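Local coordinates for protein esterase (uncultured bacterium FLS12, PDB 4RGY) that acts as a low-temperature-active alkaline esterase of the alpha/beta-hydrolase clan, probably hydrolysing ester bonds through a serine nucleophile, at residues Gly129-Glu141 and Ser187-Ala199. Numbering follows the deposited sequence.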
# COMPACT_ATOMS: atom_id res chain seq x y z
N GLY A 129 -14.43 5.56 -20.07
CA GLY A 129 -15.76 5.43 -20.63
C GLY A 129 -15.67 4.94 -22.06
O GLY A 129 -16.45 4.08 -22.50
N TYR A 130 -14.72 5.48 -22.81
CA TYR A 130 -14.38 4.96 -24.13
C TYR A 130 -13.99 3.48 -24.01
O TYR A 130 -14.47 2.61 -24.75
CB TYR A 130 -13.22 5.77 -24.74
CG TYR A 130 -12.62 5.10 -25.96
CD1 TYR A 130 -13.20 5.27 -27.21
CD2 TYR A 130 -11.49 4.30 -25.86
CE1 TYR A 130 -12.68 4.65 -28.33
CE2 TYR A 130 -10.96 3.66 -26.97
CZ TYR A 130 -11.55 3.85 -28.20
OH TYR A 130 -11.02 3.22 -29.30
N GLY A 131 -13.13 3.17 -23.05
CA GLY A 131 -12.71 1.79 -22.85
C GLY A 131 -13.85 0.85 -22.50
O GLY A 131 -13.89 -0.27 -22.99
N ALA A 132 -14.76 1.30 -21.64
CA ALA A 132 -15.90 0.48 -21.24
C ALA A 132 -16.82 0.18 -22.42
O ALA A 132 -17.24 -0.97 -22.60
CB ALA A 132 -16.69 1.17 -20.13
N LEU A 133 -17.14 1.19 -23.21
CA LEU A 133 -18.02 0.97 -24.36
C LEU A 133 -17.32 0.17 -25.45
O LEU A 133 -17.96 -0.63 -26.14
CB LEU A 133 -18.57 2.29 -24.90
CG LEU A 133 -19.49 3.06 -23.96
CD1 LEU A 133 -20.05 4.27 -24.66
CD2 LEU A 133 -20.62 2.17 -23.46
N LYS A 134 -16.01 0.34 -25.60
CA LYS A 134 -15.24 -0.50 -26.51
C LYS A 134 -15.32 -1.98 -26.10
O LYS A 134 -15.56 -2.85 -26.93
CB LYS A 134 -13.79 -0.02 -26.60
CG LYS A 134 -12.95 -0.78 -27.61
CD LYS A 134 -11.50 -0.30 -27.58
CE LYS A 134 -10.59 -1.15 -28.43
NZ LYS A 134 -9.14 -0.79 -28.24
N LEU A 135 -15.12 -2.24 -24.81
CA LEU A 135 -15.26 -3.60 -24.29
C LEU A 135 -16.66 -4.15 -24.53
O LEU A 135 -16.81 -5.28 -25.01
CB LEU A 135 -14.91 -3.64 -22.80
CG LEU A 135 -13.41 -3.62 -22.53
CD1 LEU A 135 -13.17 -3.25 -21.07
CD2 LEU A 135 -12.74 -4.95 -22.84
N GLY A 136 -17.68 -3.36 -24.21
CA GLY A 136 -19.05 -3.83 -24.33
C GLY A 136 -19.44 -4.10 -25.77
O GLY A 136 -20.21 -5.04 -26.03
N MET A 137 -18.93 -3.31 -26.70
CA MET A 137 -19.33 -3.44 -28.10
C MET A 137 -18.42 -4.36 -28.92
O MET A 137 -18.83 -4.86 -29.98
CB MET A 137 -19.49 -2.06 -28.74
CG MET A 137 -20.62 -1.25 -28.11
SD MET A 137 -21.10 0.17 -29.11
CE MET A 137 -19.74 1.28 -28.80
N ARG A 138 -17.19 -4.57 -28.46
CA ARG A 138 -16.30 -5.54 -29.11
C ARG A 138 -16.55 -6.93 -28.55
O ARG A 138 -16.43 -7.93 -29.27
CB ARG A 138 -14.82 -5.15 -28.93
CG ARG A 138 -14.40 -3.91 -29.70
CD ARG A 138 -14.06 -4.23 -31.17
NE ARG A 138 -12.84 -5.02 -31.25
CZ ARG A 138 -11.61 -4.50 -31.26
NH1 ARG A 138 -11.44 -3.18 -31.23
NH2 ARG A 138 -10.55 -5.31 -31.30
N HIS A 139 -16.89 -7.00 -27.27
CA HIS A 139 -17.14 -8.28 -26.62
C HIS A 139 -18.49 -8.32 -25.91
O HIS A 139 -18.54 -8.53 -24.70
CB HIS A 139 -16.01 -8.60 -25.65
CG HIS A 139 -14.70 -8.85 -26.33
ND1 HIS A 139 -14.46 -9.97 -27.11
CD2 HIS A 139 -13.56 -8.12 -26.37
CE1 HIS A 139 -13.23 -9.92 -27.58
NE2 HIS A 139 -12.66 -8.81 -27.15
N PRO A 140 -19.59 -8.14 -26.65
CA PRO A 140 -20.91 -8.12 -26.02
C PRO A 140 -21.25 -9.45 -25.37
O PRO A 140 -22.14 -9.50 -24.51
CB PRO A 140 -21.85 -7.83 -27.20
CG PRO A 140 -21.13 -8.32 -28.38
CD PRO A 140 -19.68 -8.04 -28.12
N GLU A 141 -20.55 -10.51 -25.76
CA GLU A 141 -20.78 -11.83 -25.18
C GLU A 141 -20.15 -11.97 -23.78
O GLU A 141 -20.42 -12.94 -23.08
CB GLU A 141 -20.26 -12.93 -26.11
CG GLU A 141 -18.74 -13.12 -26.14
CD GLU A 141 -17.99 -12.09 -26.99
OE1 GLU A 141 -18.65 -11.29 -27.70
OE2 GLU A 141 -16.74 -12.10 -26.98
N SER A 187 -12.84 2.39 -38.21
CA SER A 187 -11.97 1.34 -37.71
C SER A 187 -12.55 0.67 -36.46
O SER A 187 -13.58 1.12 -35.93
CB SER A 187 -10.60 1.92 -37.36
OG SER A 187 -10.66 2.68 -36.16
N ASP A 188 -11.91 -0.39 -36.01
CA ASP A 188 -12.36 -1.07 -34.80
C ASP A 188 -12.11 -0.26 -33.52
O ASP A 188 -12.52 -0.69 -32.44
CB ASP A 188 -11.80 -2.50 -34.68
CG ASP A 188 -10.29 -2.55 -34.63
OD1 ASP A 188 -9.63 -1.49 -34.47
OD2 ASP A 188 -9.76 -3.67 -34.73
N HIS A 189 -11.45 0.89 -33.65
CA HIS A 189 -11.24 1.82 -32.54
C HIS A 189 -12.42 2.78 -32.40
O HIS A 189 -12.59 3.43 -31.38
CB HIS A 189 -9.99 2.69 -32.75
CG HIS A 189 -8.74 1.93 -33.06
ND1 HIS A 189 -7.95 1.38 -32.08
CD2 HIS A 189 -8.13 1.68 -34.23
CE1 HIS A 189 -6.90 0.80 -32.64
NE2 HIS A 189 -6.98 0.98 -33.95
N ASP A 190 -13.19 2.92 -33.47
CA ASP A 190 -14.21 3.95 -33.59
C ASP A 190 -15.54 3.47 -33.02
O ASP A 190 -16.20 2.61 -33.61
CB ASP A 190 -14.34 4.28 -35.08
CG ASP A 190 -15.39 5.33 -35.38
OD1 ASP A 190 -16.04 5.87 -34.47
OD2 ASP A 190 -15.53 5.63 -36.60
N LEU A 191 -15.91 4.01 -31.86
CA LEU A 191 -17.17 3.60 -31.21
C LEU A 191 -18.39 3.83 -32.09
O LEU A 191 -19.38 3.11 -31.96
CB LEU A 191 -17.38 4.33 -29.88
CG LEU A 191 -16.33 4.14 -28.79
CD1 LEU A 191 -16.81 4.86 -27.55
CD2 LEU A 191 -16.12 2.67 -28.51
N PHE A 192 -18.33 4.81 -32.99
CA PHE A 192 -19.45 5.07 -33.89
C PHE A 192 -19.65 3.88 -34.83
O PHE A 192 -20.78 3.44 -35.05
CB PHE A 192 -19.25 6.36 -34.67
CG PHE A 192 -19.40 7.61 -33.84
CD1 PHE A 192 -18.46 7.93 -32.86
CD2 PHE A 192 -20.48 8.46 -34.04
CE1 PHE A 192 -18.60 9.07 -32.08
CE2 PHE A 192 -20.62 9.61 -33.28
CZ PHE A 192 -19.68 9.92 -32.30
N ALA A 193 -18.55 3.33 -35.33
CA ALA A 193 -18.60 2.14 -36.18
C ALA A 193 -19.04 0.92 -35.39
O ALA A 193 -19.84 0.10 -35.87
CB ALA A 193 -17.24 1.90 -36.84
N LEU A 194 -18.51 0.76 -34.18
CA LEU A 194 -18.89 -0.36 -33.34
C LEU A 194 -20.39 -0.34 -33.04
O LEU A 194 -21.04 -1.39 -33.03
CB LEU A 194 -18.07 -0.39 -32.05
CG LEU A 194 -16.54 -0.56 -32.24
CD1 LEU A 194 -15.87 -0.58 -30.88
CD2 LEU A 194 -16.18 -1.82 -33.02
N ALA A 195 -20.93 0.85 -32.81
CA ALA A 195 -22.36 1.00 -32.57
C ALA A 195 -23.17 0.55 -33.79
O ALA A 195 -24.21 -0.09 -33.64
CB ALA A 195 -22.69 2.44 -32.19
N GLU A 196 -22.70 0.86 -34.99
CA GLU A 196 -23.37 0.37 -36.20
C GLU A 196 -23.40 -1.16 -36.26
O GLU A 196 -24.39 -1.76 -36.70
CB GLU A 196 -22.73 0.95 -37.47
CG GLU A 196 -22.91 2.46 -37.60
CD GLU A 196 -22.69 2.97 -39.01
OE1 GLU A 196 -23.31 2.43 -39.94
OE2 GLU A 196 -21.88 3.90 -39.17
N ARG A 197 -22.32 -1.81 -35.84
CA ARG A 197 -22.31 -3.26 -35.77
C ARG A 197 -23.38 -3.75 -34.80
O ARG A 197 -24.15 -4.66 -35.12
CB ARG A 197 -20.97 -3.80 -35.28
CG ARG A 197 -19.76 -3.32 -36.04
CD ARG A 197 -18.53 -3.96 -35.40
NE ARG A 197 -17.29 -3.54 -36.04
CZ ARG A 197 -16.10 -4.06 -35.77
NH1 ARG A 197 -15.97 -5.02 -34.87
NH2 ARG A 197 -15.03 -3.61 -36.41
N MET A 198 -23.42 -3.15 -33.62
CA MET A 198 -24.35 -3.59 -32.59
C MET A 198 -25.81 -3.42 -32.99
O MET A 198 -26.65 -4.24 -32.65
CB MET A 198 -24.09 -2.83 -31.29
CG MET A 198 -24.86 -3.38 -30.12
SD MET A 198 -23.75 -3.85 -28.79
CE MET A 198 -22.58 -4.78 -29.79
N ALA A 199 -26.10 -2.37 -33.75
CA ALA A 199 -27.47 -2.07 -34.14
C ALA A 199 -28.05 -3.16 -35.05
O ALA A 199 -29.26 -3.31 -35.16
CB ALA A 199 -27.53 -0.73 -34.82
O HOH W 1 -8.74 1.70 -29.34
O HOH W 2 -17.87 -6.10 -32.59
O HOH W 3 -9.24 -1.45 -31.69
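Two neighbouring helices of the alpha/beta-hydrolase fold pack here by knobs into holes: helix 127-138, which follows the probable nucleophile elbow, and helix 191-200. The axes of residues 129-138 and 191-199 run 32° from parallel and approach to 9.7 Å. Met137 fits among Leu191, Leu194, Ala195 and Met198; its chain bends at chi3, which carries CE to 3.7 Å from Leu191 O. Reciprocally, Leu191 enters the hole formed by Tyr130, Leu133, Lys134 and Met137, its CD1 lying 3.6 Å from Tyr130 CD1. Farther along, the methyl CE of Met198 reaches Pro140 CB at 4.1 Å. Polar contacts gather at the type I turn Ser187-Asp190. With CG anti to the backbone N (chi1 167°), Tyr130 donates its OH to His189 O at 2.6 Å, in the carbonyl plane and on a lone pair; water 1 joins that hydroxyl to His189 ND1 and Lys134 NZ, which also hydrogen-bonds to Tyr86 O. Arg138 lays its guanidinium against the Asp188 carboxylate, the planes stacked 6° apart; Arg138 NH2 and Asp188 OD2 form a long salt bridge (3.9 Å), OD2 well out of the guanidinium plane with no N-H aimed at it. Arg138 NH1 bonds weakly to Asp188 O (3.0 Å), and water 3 accepts from NH1 and donates weakly to Asp188 OD1.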